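Local coordinates for tricorn protease (Thermoplasma acidophilum, PDB 1K32), which probably cleaves peptides as a serine protease, consistent with a part in degrading the products released by the proteasome, at residues Arg239-His251 / Leu260-Pro272. Numbering follows the deposited sequence.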
loop_
_atom_site.group_PDB
_atom_site.type_symbol
_atom_site.label_atom_id
_atom_site.label_comp_id
_atom_site.label_asym_id
_atom_site.label_seq_id
_atom_site.Cartn_x
_atom_site.Cartn_y
_atom_site.Cartn_z
ATOM N N ARG A 239 84.822 14.942 18.032
ATOM C CA ARG A 239 85.530 13.681 17.839
ATOM C C ARG A 239 84.638 12.630 17.176
ATOM O O ARG A 239 83.428 12.589 17.401
ATOM C CB ARG A 239 86.029 13.132 19.176
ATOM C CG ARG A 239 87.019 14.032 19.882
ATOM C CD ARG A 239 87.389 13.476 21.239
ATOM N NE ARG A 239 88.204 14.419 21.996
ATOM C CZ ARG A 239 88.618 14.215 23.241
ATOM N NH1 ARG A 239 89.357 15.134 23.849
ATOM N NH2 ARG A 239 88.294 13.094 23.878
ATOM N N LYS A 240 85.258 11.780 16.362
ATOM C CA LYS A 240 84.562 10.704 15.661
ATOM C C LYS A 240 85.045 9.392 16.280
ATOM O O LYS A 240 86.225 9.059 16.178
ATOM C CB LYS A 240 84.908 10.770 14.169
ATOM C CG LYS A 240 84.297 9.691 13.288
ATOM C CD LYS A 240 84.669 9.962 11.836
ATOM C CE LYS A 240 84.192 8.878 10.892
ATOM N NZ LYS A 240 84.829 7.561 11.153
ATOM N N HIS A 241 84.141 8.649 16.917
ATOM C CA HIS A 241 84.516 7.406 17.585
ATOM C C HIS A 241 84.262 6.067 16.906
ATOM O O HIS A 241 84.654 5.036 17.444
ATOM C CB HIS A 241 83.879 7.349 18.973
ATOM C CG HIS A 241 84.210 8.525 19.829
ATOM N ND1 HIS A 241 83.438 9.664 19.855
ATOM C CD2 HIS A 241 85.252 8.757 20.661
ATOM C CE1 HIS A 241 83.989 10.548 20.666
ATOM N NE2 HIS A 241 85.091 10.024 21.168
ATOM N N THR A 242 83.612 6.065 15.748
ATOM C CA THR A 242 83.330 4.813 15.056
ATOM C C THR A 242 83.494 4.950 13.562
ATOM O O THR A 242 83.461 6.052 13.026
ATOM C CB THR A 242 81.885 4.339 15.308
ATOM O OG1 THR A 242 80.964 5.308 14.782
ATOM C CG2 THR A 242 81.640 4.150 16.805
ATOM N N SER A 243 83.652 3.813 12.892
ATOM C CA SER A 243 83.806 3.776 11.443
ATOM C C SER A 243 82.970 2.650 10.842
ATOM O O SER A 243 83.468 1.851 10.057
ATOM C CB SER A 243 85.280 3.578 11.069
ATOM O OG SER A 243 86.036 4.735 11.358
ATOM N N PHE A 244 81.697 2.591 11.213
ATOM C CA PHE A 244 80.803 1.559 10.705
ATOM C C PHE A 244 80.565 1.704 9.197
ATOM O O PHE A 244 80.593 2.809 8.663
ATOM C CB PHE A 244 79.447 1.638 11.411
ATOM C CG PHE A 244 79.522 1.558 12.907
ATOM C CD1 PHE A 244 78.964 2.564 13.695
ATOM C CD2 PHE A 244 80.102 0.460 13.535
ATOM C CE1 PHE A 244 78.980 2.475 15.086
ATOM C CE2 PHE A 244 80.121 0.361 14.924
ATOM C CZ PHE A 244 79.556 1.372 15.699
ATOM N N THR A 245 80.320 0.584 8.522
ATOM C CA THR A 245 80.028 0.602 7.091
ATOM C C THR A 245 78.857 -0.322 6.744
ATOM O O THR A 245 78.317 -0.252 5.640
ATOM C CB THR A 245 81.245 0.166 6.238
ATOM O OG1 THR A 245 81.641 -1.149 6.622
ATOM C CG2 THR A 245 82.414 1.129 6.417
ATOM N N ASP A 246 78.458 -1.182 7.681
ATOM C CA ASP A 246 77.353 -2.110 7.426
ATOM C C ASP A 246 75.947 -1.529 7.628
ATOM O O ASP A 246 75.157 -1.481 6.681
ATOM C CB ASP A 246 77.520 -3.394 8.253
ATOM C CG ASP A 246 77.667 -3.141 9.747
ATOM O OD1 ASP A 246 77.821 -4.144 10.469
ATOM O OD2 ASP A 246 77.637 -1.977 10.205
ATOM N N TYR A 247 75.636 -1.112 8.854
ATOM C CA TYR A 247 74.339 -0.510 9.167
ATOM C C TYR A 247 74.540 0.682 10.088
ATOM O O TYR A 247 75.504 0.726 10.850
ATOM C CB TYR A 247 73.401 -1.516 9.840
ATOM C CG TYR A 247 73.205 -2.806 9.072
ATOM C CD1 TYR A 247 74.006 -3.923 9.320
ATOM C CD2 TYR A 247 72.208 -2.919 8.105
ATOM C CE1 TYR A 247 73.811 -5.132 8.624
ATOM C CE2 TYR A 247 72.006 -4.118 7.402
ATOM C CZ TYR A 247 72.808 -5.216 7.670
ATOM O OH TYR A 247 72.588 -6.402 7.010
ATOM N N TYR A 248 73.636 1.653 9.997
ATOM C CA TYR A 248 73.694 2.855 10.825
ATOM C C TYR A 248 73.441 2.534 12.296
ATOM O O TYR A 248 72.592 1.703 12.617
ATOM C CB TYR A 248 72.636 3.872 10.386
ATOM C CG TYR A 248 72.998 4.742 9.210
ATOM C CD1 TYR A 248 73.492 4.191 8.030
ATOM C CD2 TYR A 248 72.814 6.122 9.269
ATOM C CE1 TYR A 248 73.797 5.000 6.933
ATOM C CE2 TYR A 248 73.109 6.938 8.184
ATOM C CZ TYR A 248 73.602 6.373 7.019
ATOM O OH TYR A 248 73.900 7.190 5.952
ATOM N N PRO A 249 74.193 3.175 13.202
ATOM C CA PRO A 249 74.016 2.951 14.638
ATOM C C PRO A 249 72.757 3.733 15.045
ATOM O O PRO A 249 72.416 4.748 14.425
ATOM C CB PRO A 249 75.293 3.540 15.236
ATOM C CG PRO A 249 75.547 4.726 14.334
ATOM C CD PRO A 249 75.306 4.112 12.949
ATOM N N ARG A 250 72.060 3.267 16.073
ATOM C CA ARG A 250 70.838 3.945 16.494
ATOM C C ARG A 250 70.584 3.856 17.982
ATOM O O ARG A 250 71.026 2.918 18.656
ATOM C CB ARG A 250 69.598 3.310 15.839
ATOM C CG ARG A 250 69.545 3.288 14.332
ATOM C CD ARG A 250 69.393 4.679 13.751
ATOM N NE ARG A 250 69.437 4.606 12.301
ATOM C CZ ARG A 250 69.532 5.654 11.498
ATOM N NH1 ARG A 250 69.568 5.463 10.187
ATOM N NH2 ARG A 250 69.593 6.881 12.007
ATOM N N HIS A 251 69.849 4.845 18.479
ATOM C CA HIS A 251 69.400 4.810 19.856
ATOM C C HIS A 251 70.477 4.708 20.934
ATOM O O HIS A 251 70.520 3.717 21.646
ATOM C CB HIS A 251 68.449 3.608 19.964
ATOM C CG HIS A 251 67.441 3.704 21.066
ATOM N ND1 HIS A 251 66.273 4.426 20.946
ATOM C CD2 HIS A 251 67.391 3.105 22.280
ATOM C CE1 HIS A 251 65.544 4.263 22.035
ATOM N NE2 HIS A 251 66.200 3.466 22.861
ATOM N N LEU A 260 75.296 2.207 25.196
ATOM C CA LEU A 260 74.671 1.085 24.521
ATOM C C LEU A 260 73.933 1.590 23.277
ATOM O O LEU A 260 73.397 2.695 23.278
ATOM C CB LEU A 260 73.681 0.435 25.480
ATOM C CG LEU A 260 72.996 -0.842 25.026
ATOM C CD1 LEU A 260 74.016 -1.915 24.787
ATOM C CD2 LEU A 260 72.011 -1.273 26.098
ATOM N N PHE A 261 73.900 0.781 22.220
ATOM C CA PHE A 261 73.215 1.180 20.995
ATOM C C PHE A 261 72.849 -0.029 20.125
ATOM O O PHE A 261 73.316 -1.135 20.351
ATOM C CB PHE A 261 74.079 2.191 20.206
ATOM C CG PHE A 261 75.332 1.602 19.595
ATOM C CD1 PHE A 261 75.308 1.035 18.318
ATOM C CD2 PHE A 261 76.537 1.606 20.303
ATOM C CE1 PHE A 261 76.475 0.478 17.752
ATOM C CE2 PHE A 261 77.702 1.056 19.752
ATOM C CZ PHE A 261 77.674 0.491 18.479
ATOM N N SER A 262 71.976 0.180 19.153
ATOM C CA SER A 262 71.574 -0.907 18.276
ATOM C C SER A 262 72.092 -0.645 16.866
ATOM O O SER A 262 72.257 0.507 16.466
ATOM C CB SER A 262 70.047 -1.052 18.265
ATOM O OG SER A 262 69.419 0.179 17.945
ATOM N N LYS A 263 72.361 -1.720 16.134
ATOM C CA LYS A 263 72.862 -1.616 14.769
ATOM C C LYS A 263 72.634 -2.919 13.990
ATOM O O LYS A 263 73.055 -3.991 14.413
ATOM C CB LYS A 263 74.366 -1.271 14.780
ATOM C CG LYS A 263 74.951 -1.049 13.388
ATOM C CD LYS A 263 76.394 -0.539 13.410
ATOM C CE LYS A 263 77.387 -1.566 13.959
ATOM N NZ LYS A 263 77.513 -2.798 13.130
ATOM N N GLY A 264 71.965 -2.818 12.847
ATOM C CA GLY A 264 71.712 -3.993 12.034
ATOM C C GLY A 264 71.103 -5.189 12.751
ATOM O O GLY A 264 71.404 -6.325 12.407
ATOM N N GLY A 265 70.257 -4.944 13.748
ATOM C CA GLY A 265 69.636 -6.049 14.455
ATOM C C GLY A 265 70.377 -6.562 15.676
ATOM O O GLY A 265 69.887 -7.460 16.348
ATOM N N SER A 266 71.557 -6.017 15.967
ATOM C CA SER A 266 72.317 -6.452 17.137
ATOM C C SER A 266 72.490 -5.317 18.138
ATOM O O SER A 266 72.314 -4.143 17.810
ATOM C CB SER A 266 73.698 -6.979 16.733
ATOM O OG SER A 266 73.616 -8.280 16.164
ATOM N N ILE A 267 72.833 -5.689 19.363
ATOM C CA ILE A 267 73.040 -4.740 20.445
ATOM C C ILE A 267 74.542 -4.643 20.715
ATOM O O ILE A 267 75.216 -5.659 20.879
ATOM C CB ILE A 267 72.341 -5.215 21.743
ATOM C CG1 ILE A 267 70.848 -5.449 21.488
ATOM C CG2 ILE A 267 72.581 -4.210 22.861
ATOM C CD1 ILE A 267 70.099 -4.249 20.948
ATOM N N TYR A 268 75.055 -3.420 20.769
ATOM C CA TYR A 268 76.472 -3.200 21.006
ATOM C C TYR A 268 76.736 -2.252 22.173
ATOM O O TYR A 268 75.867 -1.479 22.567
ATOM C CB TYR A 268 77.130 -2.599 19.773
ATOM C CG TYR A 268 77.118 -3.452 18.520
ATOM C CD1 TYR A 268 75.996 -3.515 17.697
ATOM C CD2 TYR A 268 78.262 -4.135 18.120
ATOM C CE1 TYR A 268 76.026 -4.234 16.487
ATOM C CE2 TYR A 268 78.301 -4.852 16.920
ATOM C CZ TYR A 268 77.190 -4.893 16.111
ATOM O OH TYR A 268 77.262 -5.561 14.909
ATOM N N ILE A 269 77.956 -2.310 22.699
ATOM C CA ILE A 269 78.372 -1.440 23.789
ATOM C C ILE A 269 79.606 -0.656 23.363
ATOM O O ILE A 269 80.556 -1.221 22.821
ATOM C CB ILE A 269 78.758 -2.221 25.064
ATOM C CG1 ILE A 269 77.541 -2.929 25.653
ATOM C CG2 ILE A 269 79.367 -1.262 26.080
ATOM C CD1 ILE A 269 77.840 -3.662 26.955
ATOM N N PHE A 270 79.583 0.647 23.604
ATOM C CA PHE A 270 80.715 1.503 23.291
ATOM C C PHE A 270 81.288 2.024 24.607
ATOM O O PHE A 270 80.576 2.665 25.392
ATOM C CB PHE A 270 80.280 2.682 22.424
ATOM C CG PHE A 270 81.355 3.718 22.232
ATOM C CD1 PHE A 270 82.539 3.397 21.582
ATOM C CD2 PHE A 270 81.187 5.010 22.716
ATOM C CE1 PHE A 270 83.540 4.350 21.419
ATOM C CE2 PHE A 270 82.187 5.971 22.556
ATOM C CZ PHE A 270 83.363 5.637 21.907
ATOM N N ASN A 271 82.563 1.728 24.856
ATOM C CA ASN A 271 83.230 2.183 26.077
ATOM C C ASN A 271 83.981 3.483 25.790
ATOM O O ASN A 271 85.020 3.475 25.137
ATOM C CB ASN A 271 84.227 1.134 26.583
ATOM C CG ASN A 271 83.579 -0.202 26.870
ATOM O OD1 ASN A 271 83.328 -0.993 25.960
ATOM N ND2 ASN A 271 83.299 -0.463 28.143
ATOM N N PRO A 272 83.463 4.617 26.277
ATOM C CA PRO A 272 84.113 5.909 26.051
ATOM C C PRO A 272 85.551 5.937 26.561
ATOM O O PRO A 272 86.386 6.674 26.046
ATOM C CB PRO A 272 83.221 6.878 26.813
ATOM C CG PRO A 272 81.879 6.215 26.762
ATOM C CD PRO A 272 82.225 4.783 27.051
HETATM O O HOH W 1 70.381 -0.151 12.407
#
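Lys-263 leaves its strand extended, CG anti to the backbone N (chi1 -176°), and then folds at its last two torsions (chi3 67°, chi4 64°), which lays CE over the ring of Phe-244 and carries NZ to the carboxylate of Asp-246. One bent chain thereby serves two kinds of contact. Lys-263 CE sits 3.7 Å from the Phe-244 ring centroid, a CH-pi contact, while Thr-242 CB covers the opposite face of that ring. Lys-263 NZ forms a salt bridge with Asp-246, bonding Asp-246 OD2 at 3.0 Å through that oxygen's syn lone pair and OD1 more weakly. From above the carboxylate plane, the backbone N of Tyr-247 also donates to Asp-246 OD2 (2.6 Å), so two donors steady the acid. Next in line, Gly-264 lays CA over one face of the Tyr-247 ring, 3.5 Å from CG; the phenol's OH reaches on to Lys-691 O. Phe-244 CZ also meets Phe-261 CZ at 3.5 Å, the two rings oblique to each other. Arg-250 and Ser-262 form an antiparallel hydrogen-bonded pair, with Arg-250 N to Ser-262 O at 2.8 Å and Ser-262 N to Arg-250 O at 2.9 Å, while the arginine's guanidinium turns away to Glu-711 and Glu-172. The connection running from the outermost strand 239-240 of one four-stranded antiparallel sheet into strand 249-254, the first of the next, is thus packed against that second sheet, the blade-to-blade passage of a beta propeller.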